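Local atomic coordinates of HAD superfamily hydrolase (Brucella suis biovar 1, PDB entry 6NQ4), a protein that probably acts as a phosphatase of the haloacid dehalogenase superfamily, with a sodium ion bound at its metal site in this crystal form. Residues Asp37-Asp42 and Val69-Val74; Ala60-Arg65 and Pro94-Asp99; Val236-Ile241 and Phe258-Leu263. All coordinates share one frame; numbering follows the deposited sequence. Where two conformers were deposited one is given.

Contact 1: Asp37-Asp42 and Val69-Val74. With NA (sodium ion), chain H.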
# COMPACT_ATOMS: atom_id res chain seq x y z
N ASP A 37 11.43 2.30 -18.65
CA ASP A 37 12.42 1.35 -18.17
C ASP A 37 12.00 0.64 -16.90
O ASP A 37 12.58 -0.39 -16.55
CB ASP A 37 13.77 2.04 -17.94
CG ASP A 37 14.36 2.61 -19.22
OD1 ASP A 37 14.20 1.99 -20.29
OD2 ASP A 37 14.98 3.69 -19.16
N ALA A 38 10.99 1.16 -16.20
CA ALA A 38 10.55 0.53 -14.97
C ALA A 38 9.07 0.81 -14.76
O ALA A 38 8.51 1.77 -15.30
CB ALA A 38 11.33 1.03 -13.77
N ILE A 39 8.46 -0.04 -13.94
CA ILE A 39 7.06 0.07 -13.57
C ILE A 39 6.97 -0.04 -12.05
O ILE A 39 7.64 -0.89 -11.45
CB ILE A 39 6.26 -1.07 -14.23
CG1 ILE A 39 6.06 -0.78 -15.72
CG2 ILE A 39 4.92 -1.30 -13.51
CD1 ILE A 39 5.47 -1.96 -16.49
N PHE A 40 6.16 0.83 -11.44
CA PHE A 40 5.74 0.68 -10.04
C PHE A 40 4.29 0.22 -10.10
O PHE A 40 3.40 1.01 -10.46
CB PHE A 40 5.82 2.01 -9.27
CG PHE A 40 7.22 2.56 -9.05
CD1 PHE A 40 8.37 1.86 -9.41
CD2 PHE A 40 7.37 3.82 -8.47
CE1 PHE A 40 9.64 2.42 -9.19
CE2 PHE A 40 8.62 4.37 -8.24
CZ PHE A 40 9.76 3.67 -8.60
N CYS A 41 4.03 -1.05 -9.76
CA CYS A 41 2.71 -1.64 -9.95
C CYS A 41 2.04 -1.97 -8.62
O CYS A 41 2.63 -2.65 -7.78
CB CYS A 41 2.79 -2.89 -10.84
SG CYS A 41 1.17 -3.55 -11.34
N ASP A 42 0.79 -1.55 -8.48
CA ASP A 42 -0.07 -1.89 -7.36
C ASP A 42 -0.28 -3.40 -7.28
O ASP A 42 -0.19 -4.12 -8.27
CB ASP A 42 -1.41 -1.21 -7.70
CG ASP A 42 -2.36 -1.15 -6.57
OD1 ASP A 42 -1.93 -1.28 -5.42
OD2 ASP A 42 -3.57 -0.94 -6.87
N VAL A 69 12.03 -4.44 -18.82
CA VAL A 69 11.42 -3.46 -17.94
C VAL A 69 11.49 -4.00 -16.51
O VAL A 69 11.09 -5.13 -16.24
CB VAL A 69 9.96 -3.19 -18.36
CG1 VAL A 69 9.30 -2.17 -17.42
CG2 VAL A 69 9.90 -2.69 -19.79
N THR A 70 12.03 -3.20 -15.59
CA THR A 70 12.10 -3.60 -14.19
C THR A 70 10.74 -3.39 -13.52
O THR A 70 10.13 -2.33 -13.69
CB THR A 70 13.18 -2.78 -13.46
OG1 THR A 70 14.43 -2.99 -14.12
CG2 THR A 70 13.33 -3.22 -12.01
N ILE A 71 10.27 -4.39 -12.77
CA ILE A 71 8.95 -4.33 -12.12
C ILE A 71 9.15 -4.26 -10.61
O ILE A 71 9.66 -5.20 -10.00
CB ILE A 71 8.09 -5.56 -12.45
CG1 ILE A 71 7.90 -5.74 -13.96
CG2 ILE A 71 6.73 -5.45 -11.75
CD1 ILE A 71 7.29 -4.58 -14.67
N ILE A 72 8.71 -3.16 -10.01
CA ILE A 72 8.61 -3.07 -8.56
C ILE A 72 7.13 -3.13 -8.22
O ILE A 72 6.37 -2.26 -8.65
CB ILE A 72 9.21 -1.76 -8.02
CG1 ILE A 72 10.58 -1.46 -8.64
CG2 ILE A 72 9.26 -1.79 -6.48
CD1 ILE A 72 11.69 -2.46 -8.35
N LEU A 73 6.73 -4.11 -7.42
CA LEU A 73 5.37 -4.11 -6.90
C LEU A 73 5.35 -3.21 -5.67
O LEU A 73 6.16 -3.40 -4.75
CB LEU A 73 4.92 -5.52 -6.56
CG LEU A 73 4.93 -6.49 -7.75
CD1 LEU A 73 4.41 -7.86 -7.31
CD2 LEU A 73 4.10 -5.93 -8.89
N VAL A 74 4.49 -2.20 -5.66
CA VAL A 74 4.46 -1.20 -4.61
C VAL A 74 3.06 -1.26 -4.00
O VAL A 74 2.07 -0.96 -4.68
CB VAL A 74 4.76 0.20 -5.17
CG1 VAL A 74 4.74 1.25 -4.05
CG2 VAL A 74 6.13 0.21 -5.90
NA NA H . -5.31 -1.40 -5.23
O HOH W 1 -4.94 0.96 -4.53
O HOH W 2 -6.84 -2.02 -3.38
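Ile39 exchanges two backbone hydrogen bonds with Thr70 and Ile72, the pattern of a parallel strand pair, and the axes of strands 38-41 and 70-74 diverge by only 17°. Ile39 N reaches Thr70 O at 2.8 Å, and Ile72 N returns to Ile39 O at 2.9 Å. The series continues through Cys41 N to Ile72 O and ends with Val74 N to Cys41 O.

Side chains alternate between the two faces. On one, the methyl ends of Ile39 and Ile71 meet, CD1 to CD1 at 3.7 Å, the two chains lying side by side; Ile71 CD1 gets there because its second torsion (chi2 -58°) folds it back toward strand 38-41. Cys41 CB meets Leu73 CD2 at 3.8 Å. On the other face Phe40 runs alongside Ile72, with Phe40 CD1 4.0 Å from Ile72 CB. Val74 CG2 lies 3.8 Å from Phe40 CB. Helix 218-232 covers all three, Val228 on Phe40 and Ile72, Ile220 on Val74.

Beyond the last bond, Asp42 OD2 binds the sodium ion at 2.4 Å. Trp44 O, Asp246 OD1 and two waters are among its other ligands, and Lys215 bridges Asp42 OD1 and Val74 O. An aspartate just past the first strand of a Rossmann-like sheet, next to the metal, is consistent with the active site of HAD-family enzymes.

Contact 2: Ala60-Arg65 and Pro94-Asp99; sequences ALQRAR and PENAYD
Gln62 and Ala97 bring the backbones closest, CA to CA at 4.6 Å, where the 3-10 turn 95-97 is set against the flank of helix 55-66. Arg65 makes three of the four direct hydrogen bonds. Its guanidinium takes Asp99 side-on: NE donates to OD2 of Asp99 at 2.9 Å, and Arg65 NH2 donates to Asp99 OD1 at 2.9 Å. Both bonds are nearly straight and lie in the guanidinium plane, yet they come down on the carboxylate from above, the two planes being 67° apart. A bend at chi3 (74°) turns the arginine to lie across the turn, with Tyr98 O over the centre of one face. Its remaining nitrogen, Arg65 NH1, donates to Asn96 O at 2.9 Å, well out of the carbonyl plane. Three bonds to two residues thus fix the rotation of the group.

One helical turn back, Gln62 NE2 donates to Asn96 OD1 at 2.8 Å, nearly straight; the same NE2 lies 3.5 Å from Pro94 CG. Asn96 meets it with CG placed between its backbone N and carbonyl carbon (chi1 68°). Leu61 CB packs against Ala97 O at 3.4 Å, and this buried oxygen has no hydrogen-bonding partner in the model. Asp99 OD2 also accepts from Ile71 N, tying the salt bridge to the sheet. The arrangement joins the crossover helix of a beta-alpha-beta unit to the loop entering edge strand 100-103 of the Rossmann-like HAD core.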
# COMPACT_ATOMS: atom_id res chain seq x y z
N ALA A 60 1.04 -10.05 -18.27
CA ALA A 60 1.47 -8.74 -18.74
C ALA A 60 2.78 -8.31 -18.08
O ALA A 60 3.68 -7.77 -18.73
CB ALA A 60 0.38 -7.71 -18.47
N LEU A 61 2.90 -8.55 -16.76
CA LEU A 61 4.14 -8.21 -16.07
C LEU A 61 5.31 -9.08 -16.55
O LEU A 61 6.42 -8.58 -16.74
CB LEU A 61 3.93 -8.30 -14.56
CG LEU A 61 2.91 -7.30 -14.00
CD1 LEU A 61 2.65 -7.60 -12.55
CD2 LEU A 61 3.35 -5.84 -14.17
N GLN A 62 5.07 -10.39 -16.73
CA GLN A 62 6.12 -11.25 -17.27
C GLN A 62 6.61 -10.76 -18.62
O GLN A 62 7.82 -10.74 -18.89
CB GLN A 62 5.62 -12.69 -17.39
CG GLN A 62 5.40 -13.40 -16.06
CD GLN A 62 4.68 -14.72 -16.27
OE1 GLN A 62 3.76 -14.81 -17.09
NE2 GLN A 62 5.10 -15.75 -15.55
N ARG A 63 5.69 -10.38 -19.51
CA ARG A 63 6.09 -9.93 -20.84
C ARG A 63 6.91 -8.65 -20.76
O ARG A 63 7.89 -8.50 -21.49
CB ARG A 63 4.85 -9.73 -21.72
CG ARG A 63 4.13 -11.03 -22.12
CD ARG A 63 3.21 -10.85 -23.33
NE ARG A 63 2.26 -9.76 -23.13
CZ ARG A 63 1.14 -9.87 -22.42
NH1 ARG A 63 0.81 -11.02 -21.85
NH2 ARG A 63 0.33 -8.82 -22.27
N ALA A 64 6.54 -7.74 -19.86
CA ALA A 64 7.32 -6.53 -19.69
C ALA A 64 8.74 -6.84 -19.21
O ALA A 64 9.71 -6.27 -19.72
CB ALA A 64 6.61 -5.56 -18.74
N ARG A 65 8.88 -7.74 -18.23
CA ARG A 65 10.22 -8.09 -17.76
C ARG A 65 11.04 -8.76 -18.85
O ARG A 65 12.26 -8.58 -18.92
CB ARG A 65 10.12 -9.02 -16.55
CG ARG A 65 9.55 -8.37 -15.33
CD ARG A 65 9.74 -9.23 -14.09
NE ARG A 65 11.13 -9.23 -13.62
CZ ARG A 65 11.92 -10.30 -13.53
NH1 ARG A 65 11.49 -11.49 -13.90
NH2 ARG A 65 13.16 -10.16 -13.06
N PRO A 94 4.02 -16.11 -9.83
CA PRO A 94 5.39 -16.60 -9.99
C PRO A 94 6.39 -15.48 -9.75
O PRO A 94 6.13 -14.31 -10.02
CB PRO A 94 5.42 -17.04 -11.46
CG PRO A 94 4.48 -16.11 -12.14
CD PRO A 94 3.35 -15.88 -11.13
N GLU A 95 7.56 -15.86 -9.23
CA GLU A 95 8.54 -14.84 -8.91
C GLU A 95 9.09 -14.15 -10.16
O GLU A 95 9.55 -13.01 -10.06
CB GLU A 95 9.62 -15.34 -7.92
CG GLU A 95 10.38 -16.60 -8.33
CD GLU A 95 11.05 -17.34 -7.15
OE1 GLU A 95 12.31 -17.30 -7.05
OE2 GLU A 95 10.33 -17.97 -6.34
N ASN A 96 8.98 -14.79 -11.34
CA ASN A 96 9.45 -14.15 -12.56
C ASN A 96 8.53 -13.03 -13.06
O ASN A 96 8.81 -12.44 -14.11
CB ASN A 96 9.78 -15.17 -13.67
CG ASN A 96 8.55 -15.89 -14.22
OD1 ASN A 96 7.42 -15.55 -13.91
ND2 ASN A 96 8.79 -16.91 -15.05
N ALA A 97 7.44 -12.72 -12.35
CA ALA A 97 6.56 -11.61 -12.73
C ALA A 97 6.99 -10.27 -12.15
O ALA A 97 6.39 -9.25 -12.49
CB ALA A 97 5.11 -11.90 -12.32
N TYR A 98 7.99 -10.24 -11.27
CA TYR A 98 8.39 -8.99 -10.66
C TYR A 98 9.86 -9.09 -10.27
O TYR A 98 10.42 -10.19 -10.17
CB TYR A 98 7.49 -8.67 -9.44
CG TYR A 98 7.50 -9.76 -8.38
CD1 TYR A 98 6.63 -10.84 -8.46
CD2 TYR A 98 8.40 -9.72 -7.31
CE1 TYR A 98 6.66 -11.86 -7.50
CE2 TYR A 98 8.43 -10.72 -6.36
CZ TYR A 98 7.57 -11.79 -6.46
OH TYR A 98 7.61 -12.78 -5.49
N ASP A 99 10.47 -7.93 -10.04
CA ASP A 99 11.84 -7.88 -9.55
C ASP A 99 11.92 -7.71 -8.05
O ASP A 99 12.75 -8.36 -7.40
CB ASP A 99 12.60 -6.74 -10.24
CG ASP A 99 12.85 -7.02 -11.70
OD1 ASP A 99 13.91 -7.61 -12.00
OD2 ASP A 99 11.97 -6.69 -12.54
O HOH W 3 9.52 -12.86 -17.36

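Contact 3: Val236-Ile241 and Phe258-Leu263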
# COMPACT_ATOMS: atom_id res chain seq x y z
N VAL A 236 17.63 6.32 -12.57
CA VAL A 236 16.49 6.10 -13.44
C VAL A 236 15.63 7.34 -13.35
O VAL A 236 15.10 7.67 -12.28
CB VAL A 236 15.70 4.84 -13.03
CG1 VAL A 236 14.48 4.65 -13.92
CG2 VAL A 236 16.60 3.61 -13.09
N ASP A 237 15.51 8.06 -14.47
CA ASP A 237 14.75 9.30 -14.49
C ASP A 237 13.26 9.02 -14.39
O ASP A 237 12.75 8.00 -14.87
CB ASP A 237 15.04 10.08 -15.76
CG ASP A 237 16.48 10.51 -15.85
OD1 ASP A 237 17.18 10.51 -14.82
OD2 ASP A 237 16.91 10.85 -16.97
N LYS A 238 12.55 9.96 -13.78
CA LYS A 238 11.13 9.74 -13.52
C LYS A 238 10.31 9.62 -14.79
O LYS A 238 9.30 8.92 -14.81
CB LYS A 238 10.61 10.83 -12.61
CG LYS A 238 11.16 10.63 -11.23
CD LYS A 238 10.68 11.67 -10.32
CE LYS A 238 11.23 11.41 -8.95
NZ LYS A 238 10.66 12.38 -7.99
N SER A 239 10.75 10.27 -15.88
CA SER A 239 10.03 10.12 -17.14
C SER A 239 10.06 8.70 -17.66
O SER A 239 9.25 8.36 -18.54
CB SER A 239 10.64 11.06 -18.19
OG SER A 239 11.98 10.69 -18.46
N ARG A 240 10.94 7.85 -17.13
CA ARG A 240 11.09 6.46 -17.56
C ARG A 240 10.41 5.45 -16.64
O ARG A 240 10.62 4.24 -16.80
CB ARG A 240 12.57 6.12 -17.72
CG ARG A 240 13.34 7.06 -18.66
CD ARG A 240 12.86 6.93 -20.10
NE ARG A 240 12.99 5.56 -20.59
CZ ARG A 240 12.68 5.16 -21.82
NH1 ARG A 240 12.21 6.03 -22.71
NH2 ARG A 240 12.83 3.89 -22.17
N ILE A 241 9.59 5.91 -15.68
CA ILE A 241 8.92 5.02 -14.74
C ILE A 241 7.41 5.20 -14.88
O ILE A 241 6.92 6.34 -14.84
CB ILE A 241 9.36 5.29 -13.29
CG1 ILE A 241 10.89 5.17 -13.16
CG2 ILE A 241 8.66 4.33 -12.34
CD1 ILE A 241 11.42 5.65 -11.81
N PHE A 258 4.84 12.28 -7.19
CA PHE A 258 6.25 11.93 -7.33
C PHE A 258 6.79 12.26 -8.71
O PHE A 258 8.00 12.13 -8.94
CB PHE A 258 6.42 10.43 -7.05
CG PHE A 258 7.84 10.00 -6.77
CD1 PHE A 258 8.57 10.57 -5.73
CD2 PHE A 258 8.42 9.00 -7.52
CE1 PHE A 258 9.86 10.15 -5.47
CE2 PHE A 258 9.71 8.56 -7.25
CZ PHE A 258 10.43 9.13 -6.23
N GLY A 259 5.93 12.67 -9.64
CA GLY A 259 6.37 13.03 -10.97
C GLY A 259 6.36 11.90 -11.99
O GLY A 259 7.08 12.00 -12.99
N LEU A 260 5.57 10.86 -11.78
CA LEU A 260 5.50 9.72 -12.69
C LEU A 260 4.22 9.74 -13.51
O LEU A 260 3.15 10.14 -13.01
CB LEU A 260 5.51 8.39 -11.92
CG LEU A 260 6.57 8.24 -10.83
CD1 LEU A 260 6.45 6.87 -10.18
CD2 LEU A 260 7.99 8.47 -11.37
N ASP A 261 4.33 9.29 -14.75
CA ASP A 261 3.16 8.93 -15.54
C ASP A 261 2.40 7.80 -14.85
O ASP A 261 2.99 6.97 -14.15
CB ASP A 261 3.58 8.44 -16.93
CG ASP A 261 4.19 9.54 -17.80
OD1 ASP A 261 4.15 10.75 -17.45
OD2 ASP A 261 4.72 9.18 -18.88
N VAL A 262 1.09 7.76 -15.05
CA VAL A 262 0.28 6.76 -14.38
C VAL A 262 -0.66 6.09 -15.37
O VAL A 262 -1.19 6.71 -16.30
CB VAL A 262 -0.42 7.25 -13.10
CG1 VAL A 262 -1.64 8.08 -13.42
CG2 VAL A 262 -0.79 6.07 -12.19
N LEU A 263 -0.80 4.79 -15.17
CA LEU A 263 -1.79 3.97 -15.85
C LEU A 263 -2.83 3.57 -14.81
O LEU A 263 -2.52 2.86 -13.85
CB LEU A 263 -1.13 2.72 -16.45
CG LEU A 263 -2.09 1.66 -16.99
CD1 LEU A 263 -2.93 2.21 -18.12
CD2 LEU A 263 -1.33 0.44 -17.45
O HOH W 4 6.82 8.62 -15.97
O HOH W 5 7.19 9.94 -19.52
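Lys238 opens the contact by reaching from the 3-10 turn 238-240 to the Schellman motif that ends helix 248-258, so that the loops entering two adjacent parallel strands of the Rossmann-like core, 241-245 and 261-265, are joined. Near its base the lysine packs on Leu260, CB of Lys238 lying 3.7 Å from Leu260 CD2, the two side chains crossing at about a right angle. Its chain is fully extended beyond CG and passes the turn at Gly259, whose positive phi (91°) suits a residue without a side chain. At the far end the ammonium group has two partners in one residue. Lys238 NZ donates to Phe258 O at 2.8 Å, and the same nitrogen sits 3.5 Å from the centroid of the Phe258 ring, 14° off its normal, a cation-pi contact over the face.

The carbonyl of Ser239 is probably bridged by a water to Asp261 OD2, a carboxylate oxygen that also bonds to Tyr36. A second water accepts from Asp261 N at 2.9 Å and lies within hydrogen-bonding distance of the carbonyls of Lys238 and Ile241. Ile241 O and Asp261 N, 3.9 Å apart, are probably linked through this water. Ile241, the first residue of its strand, closes the apolar part: Leu225 of helix 218-232 touches it from outside the pair, while its CB stands 4.0 Å from CD2 of Leu260.

Contact 1 is the buried core, a backbone-bonded strand pair whose strand side chains are mostly apolar; contacts 2 and 3 are partly buried and depend on long polar side chains. Contact 2 shares its beta-alpha-beta unit with contact 1: Ala64 O probably accepts from Val69 N, and Ile71 O from Asp99 N. Contact 3 serves the other flank of strand 38-41, where Arg240 forms a salt bridge with Asp37 and Leu260 packs on Phe40. Contacts 2 and 3 do not touch, their nearest atoms being about 8 Å apart. An arginine-aspartate pair dominates contact 2, whereas contact 3 uses a lysine over an aromatic ring and bridging waters.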